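Local atomic coordinates of PTS system, IIA component (Streptococcus pneumoniae serotype 4, PDB entry 5T3U), a protein that probably relays phosphoryl groups as the IIA component of a mannose-family phosphotransferase system associated with fucose utilization. Residues Gly47-Ile50 with Val51-Glu54; Leu131-Val134 with Lys135-Leu138. All coordinates share one frame; numbering follows the deposited sequence.

Overall arrangement
Both contacts are helix N-termini capped by an asparagine: their centres lie 38 Å apart and their nearest atoms about 22 Å. Contact 1 (47-54) opens helix 50-65, which follows strand 39-44, an outermost strand of the four-stranded parallel sheet. The centre of contact 1, at the surface, lies about 19 Å, and that of contact 2 (131-138) about 25 Å, from the centre of the chain; contact 2 is where the C-terminal extension leaves the α/β body and pairs with the second subunit. A polyethylene glycol, probably from the crystallisation liquor, lies about 4 Å from the Ile50 side chain. Contact 1 thus starts a helix of the α/β fold; contact 2 lies at the dimer interface.

Contact 1: residues Gly47-Ile50 with Val51-Glu54; sequences GENI and VEFE
Asn49 and Glu52 both turn their CG atoms into the crowded position between backbone N and carbonyl carbon (chi1 63° and 73°), which folds each side chain back onto the main chain of the other and makes a capping box at the start of helix 50-65. Asn49 OD1, at the N-cap, accepts two amides: Val51 N at 2.7 Å, in the carbonyl plane on a lone pair but the more bent of the two bonds, and Glu52 N at 2.9 Å, straighter yet tilted 28° from that plane. In return the extended Glu52 chain brings OE1 to Asn49 N, 2.8 Å away, using its anti lone pair. A water donates to the same OE1 and, weakly, to Gly47 O. Glu48 passes its CB 3.6 Å from Glu52 OE1, but its own OE1 accepts a hydrogen bond from Met45 N. Behind the cap, Phe53 lays CB 3.5 Å from Asn49 O and sends its ring inward against strand 39-44 and helix 81-90, while Glu54 forms a salt bridge with Arg89. Asn49 OD1 satisfies the Val51 and Glu52 amides, which lack helical acceptors, while Glu52 OE1 takes the cap residue's own amide; a carboxylate here would probably be stabilised by the positive end of the helix dipole.

Contact 2: residues Leu131-Val134 with Lys135-Leu138; sequences LFNV and KQQL
The backbone leaves the short strand 132-133 and turns at once into helix 134-138, Gln137 N reaching back to Asn133 O (3.1 Å) and Leu138 N to Val134 O (2.9 Å). This is a strand-to-helix junction with an asparagine N-cap. The strand is also part of the dimer interface, since Phe132 and Asn133 pair in an antiparallel ladder with a strand of the second subunit and carry the sheet across it. Asn133 turns its CG away from its own amide nitrogen, close to trans, and brings OD1 over the first turn, where Gln136 N meets it in a nearly straight bond, 175° at the hydrogen. That donor stands above the carbonyl plane, 54° out of it, rather than on a lone pair. The CB of Gln136 packs against the cap, 3.6 Å from Asn133 CG, with the two amide planes steeply inclined. On another side of the turn the extended Gln137 chain lays its amide flat on the Phe132 ring, the planes only 7° apart, an amide-aromatic stack. The extended Lys135 chain hydrogen-bonds through NZ to Val96 O and Phe90 O of the second subunit, while Leu138 packs on Leu87 of that subunit. Leu138 CD1 also comes to the edge of the Phe132 ring, 4.1 Å from CE2, whereas Gln137 NE2 stands 3.5 Å above the ring plane, over its centre.

Contact 1: residues Gly47-Ile50 with Val51-Glu54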
loop_
_atom_site.group_PDB
_atom_site.type_symbol
_atom_site.label_atom_id
_atom_site.label_comp_id
_atom_site.label_asym_id
_atom_site.label_seq_id
_atom_site.Cartn_x
_atom_site.Cartn_y
_atom_site.Cartn_z
ATOM N N GLY A 47 -17.525 6.868 -9.584
ATOM C CA GLY A 47 -18.259 7.684 -10.559
ATOM C C GLY A 47 -17.507 8.029 -11.860
ATOM O O GLY A 47 -18.115 8.587 -12.772
ATOM N N GLU A 48 -16.200 7.726 -11.935
ATOM C CA GLU A 48 -15.403 7.930 -13.155
ATOM C C GLU A 48 -15.406 6.654 -13.973
ATOM O O GLU A 48 -15.359 5.561 -13.402
ATOM C CB GLU A 48 -13.937 8.292 -12.827
ATOM C CG GLU A 48 -13.759 9.616 -12.114
ATOM C CD GLU A 48 -12.282 10.021 -11.938
ATOM O OE1 GLU A 48 -11.366 9.154 -12.081
ATOM O OE2 GLU A 48 -12.049 11.235 -11.665
ATOM N N ASN A 49 -15.465 6.767 -15.299
ATOM C CA ASN A 49 -15.456 5.567 -16.159
ATOM C C ASN A 49 -14.055 5.317 -16.707
ATOM O O ASN A 49 -13.217 6.205 -16.660
ATOM C CB ASN A 49 -16.479 5.703 -17.301
ATOM C CG ASN A 49 -16.151 6.846 -18.212
ATOM O OD1 ASN A 49 -15.191 6.769 -18.983
ATOM N ND2 ASN A 49 -16.890 7.942 -18.087
ATOM N N ILE A 50 -13.807 4.115 -17.209
ATOM C CA ILE A 50 -12.494 3.758 -17.721
ATOM C C ILE A 50 -12.139 4.435 -19.052
ATOM O O ILE A 50 -10.989 4.330 -19.508
ATOM C CB ILE A 50 -12.281 2.210 -17.855
ATOM C CG1 ILE A 50 -13.361 1.590 -18.745
ATOM C CG2 ILE A 50 -12.271 1.535 -16.453
ATOM C CD1 ILE A 50 -13.167 0.131 -19.030
ATOM N N VAL A 51 -13.106 5.131 -19.658
ATOM C CA VAL A 51 -12.879 5.767 -20.967
ATOM C C VAL A 51 -12.117 7.051 -20.733
ATOM O O VAL A 51 -11.068 7.258 -21.357
ATOM C CB VAL A 51 -14.208 5.965 -21.790
ATOM C CG1 VAL A 51 -13.995 6.916 -22.990
ATOM C CG2 VAL A 51 -14.765 4.615 -22.220
ATOM N N GLU A 52 -12.595 7.891 -19.807
ATOM C CA GLU A 52 -11.846 9.103 -19.428
ATOM C C GLU A 52 -10.517 8.761 -18.720
ATOM O O GLU A 52 -9.476 9.349 -19.013
ATOM C CB GLU A 52 -12.701 10.060 -18.581
ATOM C CG GLU A 52 -12.966 9.598 -17.127
ATOM C CD GLU A 52 -14.213 10.232 -16.471
ATOM O OE1 GLU A 52 -15.128 9.485 -16.015
ATOM O OE2 GLU A 52 -14.286 11.479 -16.410
ATOM N N PHE A 53 -10.557 7.791 -17.809
ATOM C CA PHE A 53 -9.381 7.396 -17.024
ATOM C C PHE A 53 -8.203 6.933 -17.919
ATOM O O PHE A 53 -7.043 7.320 -17.734
ATOM C CB PHE A 53 -9.792 6.301 -16.025
ATOM C CG PHE A 53 -8.629 5.611 -15.355
ATOM C CD1 PHE A 53 -8.191 4.372 -15.808
ATOM C CD2 PHE A 53 -7.959 6.214 -14.290
ATOM C CE1 PHE A 53 -7.104 3.740 -15.210
ATOM C CE2 PHE A 53 -6.875 5.577 -13.659
ATOM C CZ PHE A 53 -6.445 4.344 -14.113
ATOM N N GLU A 54 -8.537 6.073 -18.872
ATOM C CA GLU A 54 -7.628 5.514 -19.860
ATOM C C GLU A 54 -6.687 6.546 -20.511
ATOM O O GLU A 54 -5.479 6.324 -20.624
ATOM C CB GLU A 54 -8.533 4.885 -20.908
ATOM C CG GLU A 54 -7.916 4.151 -21.967
ATOM C CD GLU A 54 -7.464 5.041 -23.095
ATOM O OE1 GLU A 54 -8.279 5.772 -23.747
ATOM O OE2 GLU A 54 -6.258 4.966 -23.310
HETATM O O HOH W 1 -17.850 10.964 -15.197
#

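Contact 2: residues Leu131-Val134 with Lys135-Leu138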
loop_
_atom_site.group_PDB
_atom_site.type_symbol
_atom_site.label_atom_id
_atom_site.label_comp_id
_atom_site.label_asym_id
_atom_site.label_seq_id
_atom_site.Cartn_x
_atom_site.Cartn_y
_atom_site.Cartn_z
ATOM N N LEU A 131 6.655 -7.235 3.368
ATOM C CA LEU A 131 5.318 -7.532 3.854
ATOM C C LEU A 131 5.396 -8.806 4.704
ATOM O O LEU A 131 5.616 -9.899 4.169
ATOM C CB LEU A 131 4.361 -7.728 2.681
ATOM C CG LEU A 131 2.844 -7.751 2.972
ATOM C CD1 LEU A 131 2.041 -7.603 1.667
ATOM C CD2 LEU A 131 2.420 -9.020 3.717
ATOM N N PHE A 132 5.242 -8.673 6.025
ATOM C CA PHE A 132 5.374 -9.836 6.873
ATOM C C PHE A 132 4.719 -9.706 8.244
ATOM O O PHE A 132 4.521 -8.611 8.746
ATOM C CB PHE A 132 6.867 -10.231 7.045
ATOM C CG PHE A 132 7.715 -9.180 7.743
ATOM C CD1 PHE A 132 8.328 -8.161 7.009
ATOM C CD2 PHE A 132 7.927 -9.235 9.125
ATOM C CE1 PHE A 132 9.164 -7.203 7.653
ATOM C CE2 PHE A 132 8.738 -8.296 9.768
ATOM C CZ PHE A 132 9.359 -7.271 9.034
ATOM N N ASN A 133 4.443 -10.853 8.858
ATOM C CA ASN A 133 3.878 -10.898 10.204
ATOM C C ASN A 133 5.020 -10.593 11.165
ATOM O O ASN A 133 5.993 -11.358 11.247
ATOM C CB ASN A 133 3.280 -12.287 10.429
ATOM C CG ASN A 133 2.744 -12.508 11.837
ATOM O OD1 ASN A 133 3.281 -12.002 12.826
ATOM N ND2 ASN A 133 1.682 -13.303 11.932
ATOM N N VAL A 134 4.939 -9.470 11.869
ATOM C CA VAL A 134 6.109 -9.058 12.630
ATOM C C VAL A 134 6.410 -9.876 13.904
ATOM O O VAL A 134 7.578 -10.058 14.226
ATOM C CB VAL A 134 6.238 -7.506 12.825
ATOM C CG1 VAL A 134 5.431 -6.706 11.775
ATOM C CG2 VAL A 134 5.967 -7.053 14.243
ATOM N N LYS A 135 5.382 -10.401 14.583
ATOM C CA LYS A 135 5.601 -11.226 15.784
ATOM C C LYS A 135 6.187 -12.576 15.390
ATOM O O LYS A 135 7.120 -13.059 16.024
ATOM C CB LYS A 135 4.299 -11.415 16.572
ATOM C CG LYS A 135 3.772 -10.154 17.234
ATOM C CD LYS A 135 2.476 -10.474 18.004
ATOM C CE LYS A 135 2.148 -9.359 18.980
ATOM N NZ LYS A 135 0.956 -9.635 19.810
ATOM N N GLN A 136 5.657 -13.161 14.313
ATOM C CA GLN A 136 6.190 -14.409 13.778
ATOM C C GLN A 136 7.660 -14.264 13.413
ATOM O O GLN A 136 8.465 -15.120 13.742
ATOM C CB GLN A 136 5.404 -14.868 12.559
ATOM C CG GLN A 136 5.760 -16.272 12.058
ATOM C CD GLN A 136 5.181 -16.583 10.654
ATOM O OE1 GLN A 136 4.146 -16.043 10.257
ATOM N NE2 GLN A 136 5.858 -17.462 9.910
ATOM N N GLN A 137 8.008 -13.182 12.738
ATOM C CA GLN A 137 9.361 -13.036 12.240
ATOM C C GLN A 137 10.342 -12.632 13.328
ATOM O O GLN A 137 11.502 -13.016 13.270
ATOM C CB GLN A 137 9.432 -12.036 11.090
ATOM C CG GLN A 137 10.799 -12.035 10.377
ATOM C CD GLN A 137 10.717 -11.469 8.961
ATOM O OE1 GLN A 137 10.008 -12.012 8.089
ATOM N NE2 GLN A 137 11.453 -10.377 8.722
ATOM N N LEU A 138 9.883 -11.844 14.297
ATOM C CA LEU A 138 10.757 -11.382 15.372
ATOM C C LEU A 138 10.806 -12.402 16.509
ATOM O O LEU A 138 11.633 -12.285 17.424
ATOM C CB LEU A 138 10.364 -9.971 15.852
ATOM C CG LEU A 138 10.865 -8.792 14.983
ATOM C CD1 LEU A 138 10.432 -8.831 13.481
ATOM C CD2 LEU A 138 10.472 -7.450 15.584
#